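Local coordinates for protein geranylgeranyl pyrophosphate synthetase (Pyrococcus horikoshii, PDB 1WY0) that probably makes geranylgeranyl pyrophosphate, joining isopentenyl pyrophosphate to allylic pyrophosphates in the chain-elongating reaction of polyprenyl synthetases, at residues R50-L55 against E331-F336; V73-I78 against G179-A184. One frame throughout, in Å; residues are numbered along the deposited sequence.

Contact 1 of 2, residues R50-L55 against E331-F336; sequences RPFVVL and ELLAKF
Leu333 reaches from helix 325-336 toward Phe52 and Val53, neighbours on helix 49-57, and touches both through a single methyl group. Its CB leaves the backbone toward helix 49-57 but makes no contact with segment 50-55 itself. CG is set anti to the backbone N (chi1 -179°), which carries the chain straight outward, though CG too still makes no contact within 4.5 Å. The two methyls then part. CD1 turns off beside CA and meets neither neighbour, whereas CD2 continues anti to CA, extending the side chain to its full length. At the end of this reach Leu333 CD2 lies 4.0 Å from Val53 CG2, and the two side chains cross at about a right angle. Leu333 CD2 also comes to 4.4 Å from Phe52 CD2, approaching the ring at its edge and near its plane rather than over a face. Val53 meets the leucine through its CG2 branch, and CG1 takes no part.

The contact is light, burying 85 Å² in all, with no hydrogen bond across it; the nearest CA atoms, those of Val53 and Leu333, remain 9.2 Å apart. All three touching residues are nevertheless buried. Phe52 also packs on Arg10, Ile11 and Lys14 of helix 3-25, and Val53 on Ser185 and Ala186 of helix 167-193. Phe336, about one turn further along the helix than Leu333, makes edge-to-face ring contacts with Tyr4 and Phe8 of helix 3-25. Apolar helix-to-helix packing of this kind, here joining the last helix to one near the start of the chain, belongs to the all-helical fold of the polyprenyl synthetases.

Contact 2 of 2, residues V73-I78 against G179-A184; sequences VAIELI and GALFEA
Leu181 meets Ile75 and Ile78, one helical turn apart on helix 69-90, in an apolar contact that carries most of this interface. Ile75 CG2 lies 4.1 Å from Leu181 CG as the two side chains slide past each other in opposite directions. Ile78 uses the same branch: with CG2 anti to the backbone N, it sets this methyl 3.9 Å from Leu181 CD1 and almost as near to CD2, so that one methyl lies against both prongs of the leucine. Shortening Leu181 to an alanine would remove CG and both methyls, and is likely to open a gap facing Ile75 and Ile78, whose CG2 methyls would lose their partner across the interface.

The two segments run nearly antiparallel, at 168°, with their axes 10.9 Å apart, as neighbouring helices in the all-helical core of the polyprenyl synthetase fold. Helix 69-90 ends in an aspartate-rich DDxxD sequence, which in relatives binds magnesium for the substrate pyrophosphate.

Backbone atoms take part by van der Waals contact alone. Leu181 CD2 rests 4.0 Å from Ile75 O, and Ile75 CD1 reaches to 3.9 Å from Ala184 O, with Ala184 CB a little farther off. No hydrogen bond crosses between the segments. Helix 132-159 closes one flank, where Ile142 packs on Ile78, and Val141 and Ala145 pack on Ala184.

Overall arrangement
Contacts 1 and 2 are centred 13 Å apart and meet directly; helix 49-57 and helix 69-90 also follow each other in the chain. Pro51 CG packs 3.4 Å from Glu76 CB, and Arg50 CD lies 4.0 Å from Leu181 CD2, so helix 49-57 bears on both helices of contact 2 while Phe52 and Val53 touch Leu333 of the C-terminal helix. Along the sequence, both segments of contact 2 fall between those of contact 1. Contact 2 is also the nearer to the chain centre, about 9 Å against 12 Å. The Ile78 side chain is about 8 Å from a bound mercury ion; Tyr81 and Cys150 are the mercury-site residues of this structure.

Contact 1 of 2, residues R50-L55 against E331-F336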
ATOM      1  N   ARG A  50       7.367 -15.857   9.799  1.00 40.08           N
ATOM      2  CA  ARG A  50       7.925 -15.495   8.503  1.00 38.04           C
ATOM      3  C   ARG A  50       9.346 -14.971   8.644  1.00 37.23           C
ATOM      4  O   ARG A  50      10.246 -15.432   7.951  1.00 36.53           O
ATOM      5  CB  ARG A  50       7.021 -14.474   7.807  1.00 37.26           C
ATOM      6  CG  ARG A  50       5.739 -15.124   7.324  1.00 35.78           C
ATOM      7  CD  ARG A  50       4.715 -14.152   6.763  1.00 34.00           C
ATOM      8  NE  ARG A  50       3.478 -14.868   6.467  1.00 33.48           N
ATOM      9  CZ  ARG A  50       2.683 -15.404   7.389  1.00 33.51           C
ATOM     10  NH1 ARG A  50       2.979 -15.296   8.676  1.00 32.08           N
ATOM     11  NH2 ARG A  50       1.604 -16.075   7.020  1.00 33.78           N
ATOM     12  N   PRO A  51       9.570 -14.000   9.541  1.00 37.23           N
ATOM     13  CA  PRO A  51      10.924 -13.472   9.719  1.00 37.79           C
ATOM     14  C   PRO A  51      11.863 -14.599  10.161  1.00 39.52           C
ATOM     15  O   PRO A  51      13.018 -14.662   9.742  1.00 39.65           O
ATOM     16  CB  PRO A  51      10.742 -12.416  10.807  1.00 38.60           C
ATOM     17  CG  PRO A  51       9.335 -11.965  10.622  1.00 37.92           C
ATOM     18  CD  PRO A  51       8.604 -13.255  10.368  1.00 37.42           C
ATOM     19  N   PHE A  52      11.357 -15.489  11.009  1.00 40.99           N
ATOM     20  CA  PHE A  52      12.145 -16.619  11.488  1.00 42.65           C
ATOM     21  C   PHE A  52      12.621 -17.455  10.308  1.00 43.67           C
ATOM     22  O   PHE A  52      13.750 -17.932  10.288  1.00 44.49           O
ATOM     23  CB  PHE A  52      11.318 -17.507  12.428  1.00 43.05           C
ATOM     24  CG  PHE A  52      12.097 -18.654  13.024  1.00 43.38           C
ATOM     25  CD1 PHE A  52      13.074 -18.427  13.986  1.00 43.90           C
ATOM     26  CD2 PHE A  52      11.862 -19.960  12.610  1.00 43.65           C
ATOM     27  CE1 PHE A  52      13.803 -19.484  14.528  1.00 44.71           C
ATOM     28  CE2 PHE A  52      12.585 -21.026  13.146  1.00 44.05           C
ATOM     29  CZ  PHE A  52      13.558 -20.785  14.109  1.00 41.42           C
ATOM     30  N   VAL A  53      11.756 -17.630   9.319  1.00 43.06           N
ATOM     31  CA  VAL A  53      12.119 -18.410   8.152  1.00 42.73           C
ATOM     32  C   VAL A  53      13.219 -17.693   7.391  1.00 44.04           C
ATOM     33  O   VAL A  53      14.095 -18.327   6.799  1.00 45.12           O
ATOM     34  CB  VAL A  53      10.896 -18.634   7.252  1.00 42.45           C
ATOM     35  CG1 VAL A  53      11.307 -19.268   5.926  1.00 39.95           C
ATOM     36  CG2 VAL A  53       9.913 -19.529   7.975  1.00 40.31           C
ATOM     37  N   VAL A  54      13.186 -16.368   7.424  1.00 43.30           N
ATOM     38  CA  VAL A  54      14.197 -15.582   6.740  1.00 42.86           C
ATOM     39  C   VAL A  54      15.573 -15.844   7.360  1.00 44.27           C
ATOM     40  O   VAL A  54      16.463 -16.390   6.709  1.00 43.07           O
ATOM     41  CB  VAL A  54      13.893 -14.066   6.828  1.00 42.83           C
ATOM     42  CG1 VAL A  54      14.989 -13.282   6.138  1.00 41.25           C
ATOM     43  CG2 VAL A  54      12.538 -13.759   6.183  1.00 43.01           C
ATOM     44  N   LEU A  55      15.734 -15.444   8.619  1.00 45.61           N
ATOM     45  CA  LEU A  55      16.995 -15.615   9.336  1.00 46.98           C
ATOM     46  C   LEU A  55      17.442 -17.072   9.390  1.00 46.18           C
ATOM     47  O   LEU A  55      18.627 -17.360   9.271  1.00 47.50           O
ATOM     48  CB  LEU A  55      16.878 -15.055  10.759  1.00 45.68           C
ATOM     49  CG  LEU A  55      16.413 -13.598  10.843  1.00 48.17           C
ATOM     50  CD1 LEU A  55      16.358 -13.151  12.296  1.00 47.69           C
ATOM     51  CD2 LEU A  55      17.354 -12.715  10.047  1.00 48.62           C
ATOM     52  N   GLU A 331      12.765 -27.994   9.276  1.00 50.41           N
ATOM     53  CA  GLU A 331      12.088 -29.268   9.090  1.00 49.32           C
ATOM     54  C   GLU A 331      11.081 -29.460  10.209  1.00 47.56           C
ATOM     55  O   GLU A 331       9.973 -29.948   9.985  1.00 46.10           O
ATOM     56  CB  GLU A 331      13.082 -30.427   9.090  1.00 51.47           C
ATOM     57  CG  GLU A 331      13.711 -30.698   7.734  1.00 54.86           C
ATOM     58  CD  GLU A 331      14.585 -31.941   7.735  1.00 55.02           C
ATOM     59  OE1 GLU A 331      15.023 -32.362   8.829  1.00 55.57           O
ATOM     60  OE2 GLU A 331      14.835 -32.489   6.640  1.00 56.52           O
ATOM     61  N   LEU A 332      11.469 -29.079  11.417  1.00 46.20           N
ATOM     62  CA  LEU A 332      10.574 -29.208  12.553  1.00 47.11           C
ATOM     63  C   LEU A 332       9.351 -28.305  12.379  1.00 46.20           C
ATOM     64  O   LEU A 332       8.218 -28.746  12.563  1.00 45.29           O
ATOM     65  CB  LEU A 332      11.304 -28.868  13.856  1.00 46.27           C
ATOM     66  CG  LEU A 332      12.252 -29.944  14.400  1.00 47.09           C
ATOM     67  CD1 LEU A 332      12.801 -29.529  15.765  1.00 45.92           C
ATOM     68  CD2 LEU A 332      11.494 -31.257  14.527  1.00 46.72           C
ATOM     69  N   LEU A 333       9.588 -27.047  12.018  1.00 45.85           N
ATOM     70  CA  LEU A 333       8.507 -26.087  11.817  1.00 45.98           C
ATOM     71  C   LEU A 333       7.498 -26.635  10.818  1.00 46.79           C
ATOM     72  O   LEU A 333       6.297 -26.697  11.098  1.00 45.79           O
ATOM     73  CB  LEU A 333       9.074 -24.762  11.308  1.00 46.99           C
ATOM     74  CG  LEU A 333       8.110 -23.604  11.056  1.00 46.87           C
ATOM     75  CD1 LEU A 333       7.433 -23.167  12.354  1.00 46.80           C
ATOM     76  CD2 LEU A 333       8.897 -22.452  10.458  1.00 47.90           C
ATOM     77  N   ALA A 334       7.991 -27.053   9.656  1.00 46.93           N
ATOM     78  CA  ALA A 334       7.116 -27.596   8.631  1.00 48.63           C
ATOM     79  C   ALA A 334       6.322 -28.772   9.171  1.00 50.54           C
ATOM     80  O   ALA A 334       5.138 -28.929   8.863  1.00 50.08           O
ATOM     81  CB  ALA A 334       7.931 -28.034   7.426  1.00 48.58           C
ATOM     82  N   LYS A 335       6.975 -29.603   9.976  1.00 51.49           N
ATOM     83  CA  LYS A 335       6.316 -30.774  10.535  1.00 53.97           C
ATOM     84  C   LYS A 335       5.315 -30.363  11.614  1.00 54.33           C
ATOM     85  O   LYS A 335       4.252 -30.963  11.742  1.00 54.69           O
ATOM     86  CB  LYS A 335       7.360 -31.745  11.099  1.00 55.50           C
ATOM     87  CG  LYS A 335       6.970 -33.208  10.974  1.00 59.06           C
ATOM     88  CD  LYS A 335       7.968 -34.120  11.686  1.00 62.02           C
ATOM     89  CE  LYS A 335       7.517 -35.584  11.628  1.00 63.37           C
ATOM     90  NZ  LYS A 335       8.434 -36.504  12.368  1.00 62.43           N
ATOM     91  N   PHE A 336       5.654 -29.332  12.381  1.00 54.98           N
ATOM     92  CA  PHE A 336       4.746 -28.850  13.415  1.00 55.68           C
ATOM     93  C   PHE A 336       3.488 -28.256  12.786  1.00 56.16           C
ATOM     94  O   PHE A 336       2.362 -28.482  13.209  1.00 56.58           O
ATOM     95  CB  PHE A 336       5.469 -27.765  14.210  1.00 56.57           C
ATOM     96  CG  PHE A 336       4.510 -27.084  15.146  1.00 58.41           C
ATOM     97  CD1 PHE A 336       4.121 -27.726  16.317  1.00 58.87           C
ATOM     98  CD2 PHE A 336       4.057 -25.802  14.869  1.00 58.56           C
ATOM     99  CE1 PHE A 336       3.284 -27.077  17.215  1.00 58.98           C
ATOM    100  CE2 PHE A 336       3.219 -25.159  15.776  1.00 58.97           C
ATOM    101  CZ  PHE A 336       2.828 -25.792  16.950  1.00 58.40           C
TER

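Contact 2 of 2, residues V73-I78 against G179-A184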
ATOM      1  N   VAL A  73      12.400  -8.076   8.518  1.00 35.73           N
ATOM      2  CA  VAL A  73      11.468  -7.117   9.083  1.00 36.01           C
ATOM      3  C   VAL A  73      10.501  -6.656   7.997  1.00 34.64           C
ATOM      4  O   VAL A  73       9.307  -6.514   8.238  1.00 33.57           O
ATOM      5  CB  VAL A  73      12.216  -5.900   9.673  1.00 35.05           C
ATOM      6  CG1 VAL A  73      11.235  -4.773   9.996  1.00 34.93           C
ATOM      7  CG2 VAL A  73      12.954  -6.318  10.940  1.00 36.58           C
ATOM      8  N   ALA A  74      11.031  -6.441   6.797  1.00 35.17           N
ATOM      9  CA  ALA A  74      10.239  -6.001   5.656  1.00 34.82           C
ATOM     10  C   ALA A  74       9.081  -6.963   5.454  1.00 35.22           C
ATOM     11  O   ALA A  74       7.915  -6.571   5.336  1.00 34.16           O
ATOM     12  CB  ALA A  74      11.114  -5.967   4.407  1.00 34.56           C
ATOM     13  N   ILE A  75       9.418  -8.238   5.417  1.00 34.19           N
ATOM     14  CA  ILE A  75       8.424  -9.269   5.227  1.00 34.86           C
ATOM     15  C   ILE A  75       7.373  -9.302   6.336  1.00 34.81           C
ATOM     16  O   ILE A  75       6.194  -9.520   6.058  1.00 33.12           O
ATOM     17  CB  ILE A  75       9.106 -10.641   5.073  1.00 35.59           C
ATOM     18  CG1 ILE A  75       9.838 -10.673   3.725  1.00 37.71           C
ATOM     19  CG2 ILE A  75       8.076 -11.770   5.175  1.00 36.71           C
ATOM     20  CD1 ILE A  75      10.279 -12.062   3.273  1.00 39.60           C
ATOM     21  N   GLU A  76       7.772  -9.075   7.585  1.00 33.34           N
ATOM     22  CA  GLU A  76       6.786  -9.094   8.667  1.00 34.15           C
ATOM     23  C   GLU A  76       5.900  -7.862   8.579  1.00 32.32           C
ATOM     24  O   GLU A  76       4.738  -7.901   8.966  1.00 34.39           O
ATOM     25  CB  GLU A  76       7.455  -9.147  10.042  1.00 33.86           C
ATOM     26  CG  GLU A  76       6.474  -9.231  11.227  1.00 34.92           C
ATOM     27  CD  GLU A  76       5.602 -10.491  11.231  1.00 37.77           C
ATOM     28  OE1 GLU A  76       5.723 -11.328  10.318  1.00 39.02           O
ATOM     29  OE2 GLU A  76       4.776 -10.648  12.164  1.00 40.87           O
ATOM     30  N   LEU A  77       6.454  -6.764   8.089  1.00 29.97           N
ATOM     31  CA  LEU A  77       5.683  -5.535   7.937  1.00 30.18           C
ATOM     32  C   LEU A  77       4.669  -5.740   6.809  1.00 28.28           C
ATOM     33  O   LEU A  77       3.522  -5.312   6.902  1.00 27.26           O
ATOM     34  CB  LEU A  77       6.612  -4.355   7.617  1.00 27.16           C
ATOM     35  CG  LEU A  77       7.442  -3.912   8.824  1.00 29.25           C
ATOM     36  CD1 LEU A  77       8.375  -2.752   8.454  1.00 26.63           C
ATOM     37  CD2 LEU A  77       6.487  -3.507   9.951  1.00 27.91           C
ATOM     38  N   ILE A  78       5.094  -6.415   5.752  1.00 28.04           N
ATOM     39  CA  ILE A  78       4.205  -6.676   4.632  1.00 28.09           C
ATOM     40  C   ILE A  78       3.078  -7.582   5.088  1.00 26.88           C
ATOM     41  O   ILE A  78       1.919  -7.340   4.770  1.00 26.42           O
ATOM     42  CB  ILE A  78       4.953  -7.327   3.452  1.00 26.42           C
ATOM     43  CG1 ILE A  78       5.722  -6.251   2.685  1.00 28.22           C
ATOM     44  CG2 ILE A  78       3.951  -8.034   2.521  1.00 28.54           C
ATOM     45  CD1 ILE A  78       6.425  -6.734   1.439  1.00 27.00           C
ATOM     46  N   GLY A 179       1.001 -18.439   0.133  1.00 38.87           N
ATOM     47  CA  GLY A 179       2.186 -19.154  -0.343  1.00 38.19           C
ATOM     48  C   GLY A 179       3.314 -18.208  -0.764  1.00 38.41           C
ATOM     49  O   GLY A 179       4.480 -18.411  -0.450  1.00 39.77           O
ATOM     50  N   ALA A 180       2.942 -17.176  -1.545  1.00 37.54           N
ATOM     51  CA  ALA A 180       3.958 -16.295  -2.120  1.00 36.89           C
ATOM     52  C   ALA A 180       4.891 -15.697  -1.062  1.00 36.35           C
ATOM     53  O   ALA A 180       6.110 -15.724  -1.178  1.00 36.99           O
ATOM     54  CB  ALA A 180       3.246 -15.176  -2.882  1.00 35.24           C
ATOM     55  N   LEU A 181       4.275 -15.099  -0.023  1.00 35.27           N
ATOM     56  CA  LEU A 181       5.077 -14.429   0.996  1.00 35.49           C
ATOM     57  C   LEU A 181       5.941 -15.413   1.790  1.00 35.94           C
ATOM     58  O   LEU A 181       7.022 -15.086   2.264  1.00 34.60           O
ATOM     59  CB  LEU A 181       4.132 -13.684   1.941  1.00 35.03           C
ATOM     60  CG  LEU A 181       4.849 -12.603   2.753  1.00 35.75           C
ATOM     61  CD1 LEU A 181       5.533 -11.566   1.861  1.00 37.67           C
ATOM     62  CD2 LEU A 181       3.903 -11.825   3.667  1.00 35.07           C
ATOM     63  N   PHE A 182       5.425 -16.624   1.940  1.00 35.45           N
ATOM     64  CA  PHE A 182       6.169 -17.621   2.682  1.00 38.89           C
ATOM     65  C   PHE A 182       7.370 -18.018   1.846  1.00 38.55           C
ATOM     66  O   PHE A 182       8.487 -18.091   2.346  1.00 38.79           O
ATOM     67  CB  PHE A 182       5.307 -18.842   2.984  1.00 41.36           C
ATOM     68  CG  PHE A 182       5.272 -19.200   4.441  1.00 45.83           C
ATOM     69  CD1 PHE A 182       4.332 -18.628   5.287  1.00 46.94           C
ATOM     70  CD2 PHE A 182       6.203 -20.081   4.976  1.00 48.29           C
ATOM     71  CE1 PHE A 182       4.318 -18.924   6.644  1.00 48.47           C
ATOM     72  CE2 PHE A 182       6.200 -20.387   6.340  1.00 49.38           C
ATOM     73  CZ  PHE A 182       5.256 -19.805   7.171  1.00 49.60           C
ATOM     74  N   GLU A 183       7.139 -18.253   0.562  1.00 39.02           N
ATOM     75  CA  GLU A 183       8.222 -18.624  -0.341  1.00 40.39           C
ATOM     76  C   GLU A 183       9.285 -17.527  -0.339  1.00 39.83           C
ATOM     77  O   GLU A 183      10.485 -17.806  -0.284  1.00 41.68           O
ATOM     78  CB  GLU A 183       7.688 -18.806  -1.758  1.00 41.70           C
ATOM     79  CG  GLU A 183       8.773 -18.837  -2.817  1.00 44.49           C
ATOM     80  CD  GLU A 183       8.217 -19.003  -4.205  1.00 43.85           C
ATOM     81  OE1 GLU A 183       8.375 -18.075  -5.008  1.00 49.01           O
ATOM     82  OE2 GLU A 183       7.608 -20.050  -4.499  1.00 46.85           O
ATOM     83  N   ALA A 184       8.833 -16.278  -0.399  1.00 38.04           N
ATOM     84  CA  ALA A 184       9.730 -15.133  -0.405  1.00 36.35           C
ATOM     85  C   ALA A 184      10.583 -15.086   0.854  1.00 36.37           C
ATOM     86  O   ALA A 184      11.733 -14.674   0.808  1.00 35.85           O
ATOM     87  CB  ALA A 184       8.936 -13.852  -0.536  1.00 35.56           C
TER